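Local coordinates for protein citryl-CoA lyase (Hydrogenobacter thermophilus, PDB 6HXP) that binds coenzyme A and probably cleaves citryl-CoA to acetyl-CoA and oxaloacetate, at residues P133-Y137 with V172-I176; K143-T149 with K183-V188. All coordinates share one frame. Residue numbers count along the deposited sequence, not the author numbering.

Contact 1: P133-Y137 with V172-I176; sequences PIPGY and VAEEI. With COA (coenzyme A), chain B.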
loop_
_atom_site.group_PDB
_atom_site.type_symbol
_atom_site.label_atom_id
_atom_site.label_comp_id
_atom_site.label_asym_id
_atom_site.label_seq_id
_atom_site.Cartn_x
_atom_site.Cartn_y
_atom_site.Cartn_z
ATOM N N PRO A 133 3.062 -16.278 25.100
ATOM C CA PRO A 133 3.858 -17.045 24.129
ATOM C C PRO A 133 5.322 -16.610 24.097
ATOM O O PRO A 133 5.607 -15.428 24.177
ATOM C CB PRO A 133 3.171 -16.767 22.784
ATOM C CG PRO A 133 1.871 -16.124 23.113
ATOM C CD PRO A 133 2.039 -15.454 24.427
ATOM N N ILE A 134 6.248 -17.556 24.045
ATOM C CA ILE A 134 7.669 -17.241 23.953
ATOM C C ILE A 134 7.954 -17.030 22.469
ATOM O O ILE A 134 7.794 -17.964 21.679
ATOM C CB ILE A 134 8.577 -18.319 24.583
ATOM C CG1 ILE A 134 8.136 -18.637 26.032
ATOM C CG2 ILE A 134 10.031 -17.800 24.594
ATOM C CD1 ILE A 134 8.611 -19.971 26.514
ATOM N N PRO A 135 8.380 -15.825 22.041
ATOM C CA PRO A 135 8.541 -15.594 20.601
ATOM C C PRO A 135 9.702 -16.319 19.976
ATOM O O PRO A 135 10.791 -16.368 20.558
ATOM C CB PRO A 135 8.732 -14.070 20.502
ATOM C CG PRO A 135 9.288 -13.697 21.812
ATOM C CD PRO A 135 8.634 -14.595 22.815
ATOM N N GLY A 136 9.470 -16.860 18.783
ATOM C CA GLY A 136 10.487 -17.593 18.039
ATOM C C GLY A 136 10.527 -19.084 18.319
ATOM O O GLY A 136 11.432 -19.754 17.810
ATOM N N TYR A 137 9.531 -19.629 19.075
ATOM C CA TYR A 137 9.483 -21.035 19.425
ATOM C C TYR A 137 8.171 -21.659 19.003
ATOM O O TYR A 137 7.116 -21.013 19.051
ATOM C CB TYR A 137 9.694 -21.223 20.929
ATOM C CG TYR A 137 11.058 -20.732 21.347
ATOM C CD1 TYR A 137 11.266 -19.398 21.670
ATOM C CD2 TYR A 137 12.163 -21.574 21.308
ATOM C CE1 TYR A 137 12.543 -18.898 21.889
ATOM C CE2 TYR A 137 13.436 -21.103 21.609
ATOM C CZ TYR A 137 13.624 -19.760 21.893
ATOM O OH TYR A 137 14.877 -19.246 22.113
ATOM N N VAL A 172 17.097 -21.916 25.466
ATOM C CA VAL A 172 15.681 -21.706 25.792
ATOM C C VAL A 172 14.822 -22.836 25.210
ATOM O O VAL A 172 13.939 -23.323 25.917
ATOM C CB VAL A 172 15.194 -20.290 25.331
ATOM C CG1 VAL A 172 13.668 -20.194 25.274
ATOM C CG2 VAL A 172 15.777 -19.191 26.220
ATOM N N ALA A 173 15.084 -23.288 23.969
ATOM C CA ALA A 173 14.280 -24.384 23.403
ATOM C C ALA A 173 14.424 -25.644 24.253
ATOM O O ALA A 173 13.433 -26.315 24.565
ATOM C CB ALA A 173 14.714 -24.696 21.994
ATOM N N GLU A 174 15.659 -25.953 24.644
ATOM C CA GLU A 174 15.926 -27.144 25.457
ATOM C C GLU A 174 15.210 -27.038 26.801
ATOM O O GLU A 174 14.591 -28.019 27.262
ATOM C CB GLU A 174 17.448 -27.302 25.635
ATOM C CG GLU A 174 17.884 -28.472 26.496
ATOM C CD GLU A 174 19.369 -28.784 26.450
ATOM O OE1 GLU A 174 20.167 -27.863 26.157
ATOM O OE2 GLU A 174 19.737 -29.946 26.740
ATOM N N GLU A 175 15.261 -25.850 27.423
ATOM C CA GLU A 175 14.601 -25.625 28.715
ATOM C C GLU A 175 13.073 -25.674 28.622
ATOM O O GLU A 175 12.428 -26.163 29.566
ATOM C CB GLU A 175 15.060 -24.296 29.319
ATOM C CG GLU A 175 14.547 -24.015 30.714
ATOM C CD GLU A 175 14.957 -25.035 31.764
ATOM O OE1 GLU A 175 16.018 -25.686 31.613
ATOM O OE2 GLU A 175 14.212 -25.164 32.757
ATOM N N ILE A 176 12.481 -25.171 27.528
ATOM C CA ILE A 176 11.022 -25.264 27.361
ATOM C C ILE A 176 10.641 -26.752 27.347
ATOM O O ILE A 176 9.698 -27.151 28.044
ATOM C CB ILE A 176 10.512 -24.528 26.094
ATOM C CG1 ILE A 176 10.723 -23.008 26.189
ATOM C CG2 ILE A 176 9.025 -24.816 25.887
ATOM C CD1 ILE A 176 10.625 -22.310 24.807
HETATM N N1A COA B . 5.769 -20.510 24.048
HETATM C C2A COA B . 5.126 -21.107 25.059
HETATM N N3A COA B . 4.188 -22.060 25.007
HETATM C C4A COA B . 3.912 -22.398 23.740
HETATM C C5A COA B . 4.485 -21.864 22.597
HETATM C C6A COA B . 5.470 -20.873 22.780
HETATM N N6A COA B . 6.134 -20.297 21.775
HETATM N N7A COA B . 3.968 -22.468 21.462
HETATM C C8A COA B . 3.118 -23.345 21.936
HETATM N N9A COA B . 3.038 -23.365 23.304
HETATM C C1B COA B . 2.272 -24.286 24.146
HETATM C C2B COA B . 0.994 -24.860 23.510
HETATM O O2B COA B . -0.148 -24.139 23.959
HETATM C C3B COA B . 1.018 -26.285 24.056
HETATM O O3B COA B . 0.599 -26.292 25.440
HETATM P P3B COA B . -0.102 -27.527 26.231
HETATM O O7A COA B . -0.355 -28.691 25.324
HETATM O O8A COA B . 0.839 -27.875 27.390
HETATM O O9A COA B . -1.391 -26.947 26.827
HETATM C C4B COA B . 2.506 -26.613 24.049
HETATM O O4B COA B . 3.112 -25.379 24.483
HETATM C C5B COA B . 3.104 -27.011 22.722
HETATM O O5B COA B . 2.242 -27.938 22.032
HETATM P P1A COA B . 2.284 -28.088 20.415
HETATM O O1A COA B . 1.190 -28.968 19.948
HETATM O O2A COA B . 3.688 -28.590 20.073
HETATM O O3A COA B . 2.144 -26.627 19.796
HETATM P P2A COA B . 1.002 -25.922 18.939
HETATM O O4A COA B . 0.604 -26.781 17.800
HETATM O O5A COA B . -0.141 -25.615 19.910
HETATM O O6A COA B . 1.570 -24.466 18.466
HETATM C CBP COA B . 2.108 -22.749 16.827
HETATM C CCP COA B . 1.950 -24.242 17.095
HETATM C CDP COA B . 3.031 -22.578 15.610
HETATM C CEP COA B . 0.726 -22.176 16.484
HETATM C CAP COA B . 2.684 -21.969 18.038
HETATM O OAP COA B . 3.704 -22.672 18.731
HETATM C C9P COA B . 3.154 -20.558 17.695
HETATM O O9P COA B . 2.345 -19.638 17.607
HETATM N N8P COA B . 4.470 -20.386 17.543
HETATM C C7P COA B . 5.081 -19.074 17.375
HETATM C C6P COA B . 5.119 -18.297 18.677
HETATM C C5P COA B . 5.423 -16.833 18.468
HETATM O O5P COA B . 6.465 -16.472 17.925
HETATM N N4P COA B . 4.512 -15.979 18.939
HETATM C C3P COA B . 4.808 -14.608 19.333
HETATM C C2P COA B . 5.057 -13.671 18.166
HETATM S S1P COA B . 3.604 -13.750 17.085
#
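The m rotamer of Tyr137 (chi1 -63°, chi2 86°) presents one ring face to two residues a turn apart on helix 164-180. Val172 CG1 (chi1 t) lies 3.9 Å from the Tyr137 ring centroid and 30° off its normal; Ile176 CD1 lies 4.2 Å from the same centroid at 27°, so both qualify as CH-pi contacts. Ala173 CB approaches Tyr137 CE2 at 3.8 Å, and the Tyr137 hydroxyl is hydrogen-bonded to Ala169 O farther back on the helix. Ile134 and Ile176 share the mt rotamer, and their CD1 atoms meet tip to tip at 3.5 Å. No hydrogen bond crosses the interface. The backbone instead serves the ligand: Ile134 N donates to adenine N1A (3.0 Å), N6A donates to Ile134 O (2.9 Å) and Tyr137 O (3.0 Å), and Gly136 N donates to the pantetheine carbonyl O5P of coenzyme A (3.1 Å). The arrangement is thus a type II turn, Ile134 to Tyr137, packed on a helix, whose backbone lines the coenzyme A pocket and holds both the adenine and the pantetheine arm.

Contact 2: K143-T149 with K183-V188; sequences KDFDPRT and KLVLNV. With COA (coenzyme A), chain B.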
loop_
_atom_site.group_PDB
_atom_site.type_symbol
_atom_site.label_atom_id
_atom_site.label_comp_id
_atom_site.label_asym_id
_atom_site.label_seq_id
_atom_site.Cartn_x
_atom_site.Cartn_y
_atom_site.Cartn_z
ATOM N N LYS A 143 8.408 -30.941 15.505
ATOM C CA LYS A 143 8.381 -31.139 16.956
ATOM C C LYS A 143 9.722 -31.599 17.506
ATOM O O LYS A 143 9.809 -31.786 18.712
ATOM C CB LYS A 143 7.321 -32.177 17.325
ATOM C CG LYS A 143 5.945 -31.939 16.722
ATOM C CD LYS A 143 5.347 -30.594 17.094
ATOM C CE LYS A 143 3.947 -30.458 16.567
ATOM N NZ LYS A 143 3.419 -29.092 16.772
ATOM N N ASP A 144 10.702 -31.915 16.646
ATOM C CA ASP A 144 12.056 -32.346 17.051
ATOM C C ASP A 144 12.997 -31.176 16.848
ATOM O O ASP A 144 13.686 -30.733 17.769
ATOM C CB ASP A 144 12.500 -33.572 16.209
ATOM C CG ASP A 144 13.865 -34.163 16.525
ATOM O OD1 ASP A 144 14.500 -33.712 17.503
ATOM O OD2 ASP A 144 14.311 -35.070 15.774
ATOM N N PHE A 145 13.042 -30.682 15.618
ATOM C CA PHE A 145 13.849 -29.512 15.281
ATOM C C PHE A 145 13.330 -28.925 14.002
ATOM O O PHE A 145 12.722 -29.638 13.198
ATOM C CB PHE A 145 15.356 -29.840 15.124
ATOM C CG PHE A 145 15.709 -30.760 13.972
ATOM C CD1 PHE A 145 15.645 -32.136 14.116
ATOM C CD2 PHE A 145 16.085 -30.245 12.740
ATOM C CE1 PHE A 145 15.955 -32.982 13.050
ATOM C CE2 PHE A 145 16.425 -31.086 11.689
ATOM C CZ PHE A 145 16.365 -32.448 11.850
ATOM N N ASP A 146 13.544 -27.619 13.832
ATOM C CA ASP A 146 13.178 -26.915 12.606
ATOM C C ASP A 146 14.411 -27.035 11.698
ATOM O O ASP A 146 15.460 -26.520 12.049
ATOM C CB ASP A 146 12.820 -25.469 12.919
ATOM C CG ASP A 146 12.374 -24.675 11.723
ATOM O OD1 ASP A 146 12.815 -25.001 10.586
ATOM O OD2 ASP A 146 11.564 -23.754 11.902
ATOM N N PRO A 147 14.325 -27.739 10.556
ATOM C CA PRO A 147 15.528 -27.916 9.722
ATOM C C PRO A 147 16.129 -26.604 9.229
ATOM O O PRO A 147 17.319 -26.519 8.982
ATOM C CB PRO A 147 15.072 -28.795 8.568
ATOM C CG PRO A 147 13.658 -28.958 8.688
ATOM C CD PRO A 147 13.154 -28.423 9.976
ATOM N N ARG A 148 15.314 -25.566 9.139
ATOM C CA ARG A 148 15.794 -24.274 8.680
ATOM C C ARG A 148 16.659 -23.613 9.756
ATOM O O ARG A 148 17.683 -22.988 9.460
ATOM C CB ARG A 148 14.617 -23.389 8.306
ATOM C CG ARG A 148 13.723 -24.006 7.223
ATOM C CD ARG A 148 12.355 -23.376 7.147
ATOM N NE ARG A 148 11.615 -23.524 8.401
ATOM C CZ ARG A 148 10.457 -22.916 8.636
ATOM N NH1 ARG A 148 9.880 -22.184 7.687
ATOM N NH2 ARG A 148 9.871 -23.025 9.820
ATOM N N THR A 149 16.263 -23.802 11.021
ATOM C CA THR A 149 17.066 -23.345 12.136
ATOM C C THR A 149 18.368 -24.151 12.194
ATOM O O THR A 149 19.434 -23.561 12.362
ATOM C CB THR A 149 16.307 -23.566 13.427
ATOM O OG1 THR A 149 15.189 -22.682 13.404
ATOM C CG2 THR A 149 17.169 -23.287 14.675
ATOM N N LYS A 183 8.831 -31.150 23.566
ATOM C CA LYS A 183 9.767 -30.267 22.878
ATOM C C LYS A 183 9.054 -29.227 22.014
ATOM O O LYS A 183 8.081 -29.559 21.337
ATOM C CB LYS A 183 10.760 -31.103 22.047
ATOM C CG LYS A 183 12.088 -30.404 21.793
ATOM C CD LYS A 183 13.065 -31.320 21.074
ATOM C CE LYS A 183 14.459 -30.743 20.968
ATOM N NZ LYS A 183 14.492 -29.395 20.317
ATOM N N LEU A 184 9.499 -27.951 22.102
ATOM C CA LEU A 184 9.016 -26.822 21.298
ATOM C C LEU A 184 10.277 -26.296 20.582
ATOM O O LEU A 184 11.168 -25.760 21.230
ATOM C CB LEU A 184 8.421 -25.692 22.148
ATOM C CG LEU A 184 6.918 -25.702 22.351
ATOM C CD1 LEU A 184 6.546 -24.774 23.458
ATOM C CD2 LEU A 184 6.197 -25.299 21.100
ATOM N N VAL A 185 10.306 -26.392 19.269
ATOM C CA VAL A 185 11.516 -26.052 18.508
ATOM C C VAL A 185 11.810 -24.574 18.479
ATOM O O VAL A 185 10.889 -23.752 18.457
ATOM C CB VAL A 185 11.438 -26.625 17.065
ATOM C CG1 VAL A 185 11.137 -28.128 17.067
ATOM C CG2 VAL A 185 10.448 -25.868 16.204
ATOM N N LEU A 186 13.090 -24.248 18.325
ATOM C CA LEU A 186 13.519 -22.891 17.970
ATOM C C LEU A 186 13.184 -22.808 16.473
ATOM O O LEU A 186 13.788 -23.514 15.674
ATOM C CB LEU A 186 15.020 -22.716 18.201
ATOM C CG LEU A 186 15.607 -21.383 17.705
ATOM C CD1 LEU A 186 15.021 -20.216 18.433
ATOM C CD2 LEU A 186 17.115 -21.369 17.847
ATOM N N ASN A 187 12.196 -22.034 16.100
ATOM C CA ASN A 187 11.765 -21.955 14.706
ATOM C C ASN A 187 12.615 -20.986 13.933
ATOM O O ASN A 187 13.449 -20.250 14.502
ATOM C CB ASN A 187 10.251 -21.671 14.575
ATOM C CG ASN A 187 9.825 -20.314 15.050
ATOM O OD1 ASN A 187 10.453 -19.304 14.739
ATOM N ND2 ASN A 187 8.665 -20.256 15.727
ATOM N N VAL A 188 12.440 -20.938 12.606
ATOM C CA VAL A 188 13.289 -20.105 11.771
ATOM C C VAL A 188 13.214 -18.618 12.122
ATOM O O VAL A 188 14.207 -17.891 11.998
ATOM C CB VAL A 188 13.022 -20.382 10.269
ATOM C CG1 VAL A 188 11.654 -19.827 9.815
ATOM C CG2 VAL A 188 14.159 -19.869 9.417
HETATM N N1A COA B . 5.769 -20.510 24.048
HETATM C C2A COA B . 5.126 -21.107 25.059
HETATM N N3A COA B . 4.188 -22.060 25.007
HETATM C C4A COA B . 3.912 -22.398 23.740
HETATM C C5A COA B . 4.485 -21.864 22.597
HETATM C C6A COA B . 5.470 -20.873 22.780
HETATM N N6A COA B . 6.134 -20.297 21.775
HETATM N N7A COA B . 3.968 -22.468 21.462
HETATM C C8A COA B . 3.118 -23.345 21.936
HETATM N N9A COA B . 3.038 -23.365 23.304
HETATM C C1B COA B . 2.272 -24.286 24.146
HETATM C C2B COA B . 0.994 -24.860 23.510
HETATM O O2B COA B . -0.148 -24.139 23.959
HETATM C C3B COA B . 1.018 -26.285 24.056
HETATM O O3B COA B . 0.599 -26.292 25.440
HETATM P P3B COA B . -0.102 -27.527 26.231
HETATM O O7A COA B . -0.355 -28.691 25.324
HETATM O O8A COA B . 0.839 -27.875 27.390
HETATM O O9A COA B . -1.391 -26.947 26.827
HETATM C C4B COA B . 2.506 -26.613 24.049
HETATM O O4B COA B . 3.112 -25.379 24.483
HETATM C C5B COA B . 3.104 -27.011 22.722
HETATM O O5B COA B . 2.242 -27.938 22.032
HETATM P P1A COA B . 2.284 -28.088 20.415
HETATM O O1A COA B . 1.190 -28.968 19.948
HETATM O O2A COA B . 3.688 -28.590 20.073
HETATM O O3A COA B . 2.144 -26.627 19.796
HETATM P P2A COA B . 1.002 -25.922 18.939
HETATM O O4A COA B . 0.604 -26.781 17.800
HETATM O O5A COA B . -0.141 -25.615 19.910
HETATM O O6A COA B . 1.570 -24.466 18.466
HETATM C CBP COA B . 2.108 -22.749 16.827
HETATM C CCP COA B . 1.950 -24.242 17.095
HETATM C CDP COA B . 3.031 -22.578 15.610
HETATM C CEP COA B . 0.726 -22.176 16.484
HETATM C CAP COA B . 2.684 -21.969 18.038
HETATM O OAP COA B . 3.704 -22.672 18.731
HETATM C C9P COA B . 3.154 -20.558 17.695
HETATM O O9P COA B . 2.345 -19.638 17.607
HETATM N N8P COA B . 4.470 -20.386 17.543
HETATM C C7P COA B . 5.081 -19.074 17.375
HETATM C C6P COA B . 5.119 -18.297 18.677
HETATM C C5P COA B . 5.423 -16.833 18.468
HETATM O O5P COA B . 6.465 -16.472 17.925
HETATM N N4P COA B . 4.512 -15.979 18.939
HETATM C C3P COA B . 4.808 -14.608 19.333
HETATM C C2P COA B . 5.057 -13.671 18.166
HETATM S S1P COA B . 3.604 -13.750 17.085
HETATM O O HOH W 1 14.973 -26.078 15.780
#
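The two segments run in the same direction, as the nearest CA pairs show: Lys143 with Lys183 (6.1 Å), Phe145 with Val185 (5.3 Å), Asp146 with Asn187 (5.6 Å) and Thr149 with Val188 (5.0 Å). Each leads from loop into a helix, so the motif is a pair of neighbouring N-capped helix starts, 147-158 and 188-198. No direct backbone hydrogen bond joins them; a water bridges the gap instead, accepting from Asp146 N at 2.9 Å and donating to Leu186 O at 2.8 Å. Leu186 O also accepts from Thr149 OG1 (2.8 Å).

Asp146 is the N-cap of its own helix: its OD1 accepts from Arg148 N and from Arg148 NE, both at 2.9 Å, while OD2 pairs with Arg148 NH2 at 2.8 Å in a salt bridge. OD2 also takes a weak hydrogen bond from Val188 N (3.0 Å, 130°), so one carboxylate addresses the first turns of both helices. Asn187 caps the second helix through OD1, which accepts from Gly190 N, and its ND2 donates to Gly138 O. Upstream, Val185 CG1 sits against the loop backbone, 3.5 Å from Phe145 N, and Lys183, though poorly ordered, donates from NZ to Asp144 O (3.0 Å). Lys143 points its CB away from this interface; its NZ hydrogen-bonds to His139 O and makes a weak hydrogen bond (3.3 Å) to O2A of coenzyme A. At the opposite end of the contact, Val188 CG1 lies over one face of the Arg148 guanidinium, 3.5 Å from CZ.

In the fold
The segments alternate along the chain, so contacts 1 and 2 cross, and their centres lie 10 Å apart. They touch directly: Gly136 O and Asn187 N are 3.0 Å apart, probably a hydrogen bond that ties the turn of contact 1 to the cap residue of contact 2. Packing adds two further links, Tyr137 CE2 to Leu186 CD1 at 3.7 Å and Ile176 CG2 to Leu184 CD1 at 3.5 Å. Both contacts reach the same coenzyme A. While 133-137 reads the adenine edge, Leu184 CD1 from 183-188 packs 3.6 Å from adenine C4A and Lys143 approaches the pyrophosphate; Lys180 and Arg140 also hydrogen-bond to the ligand.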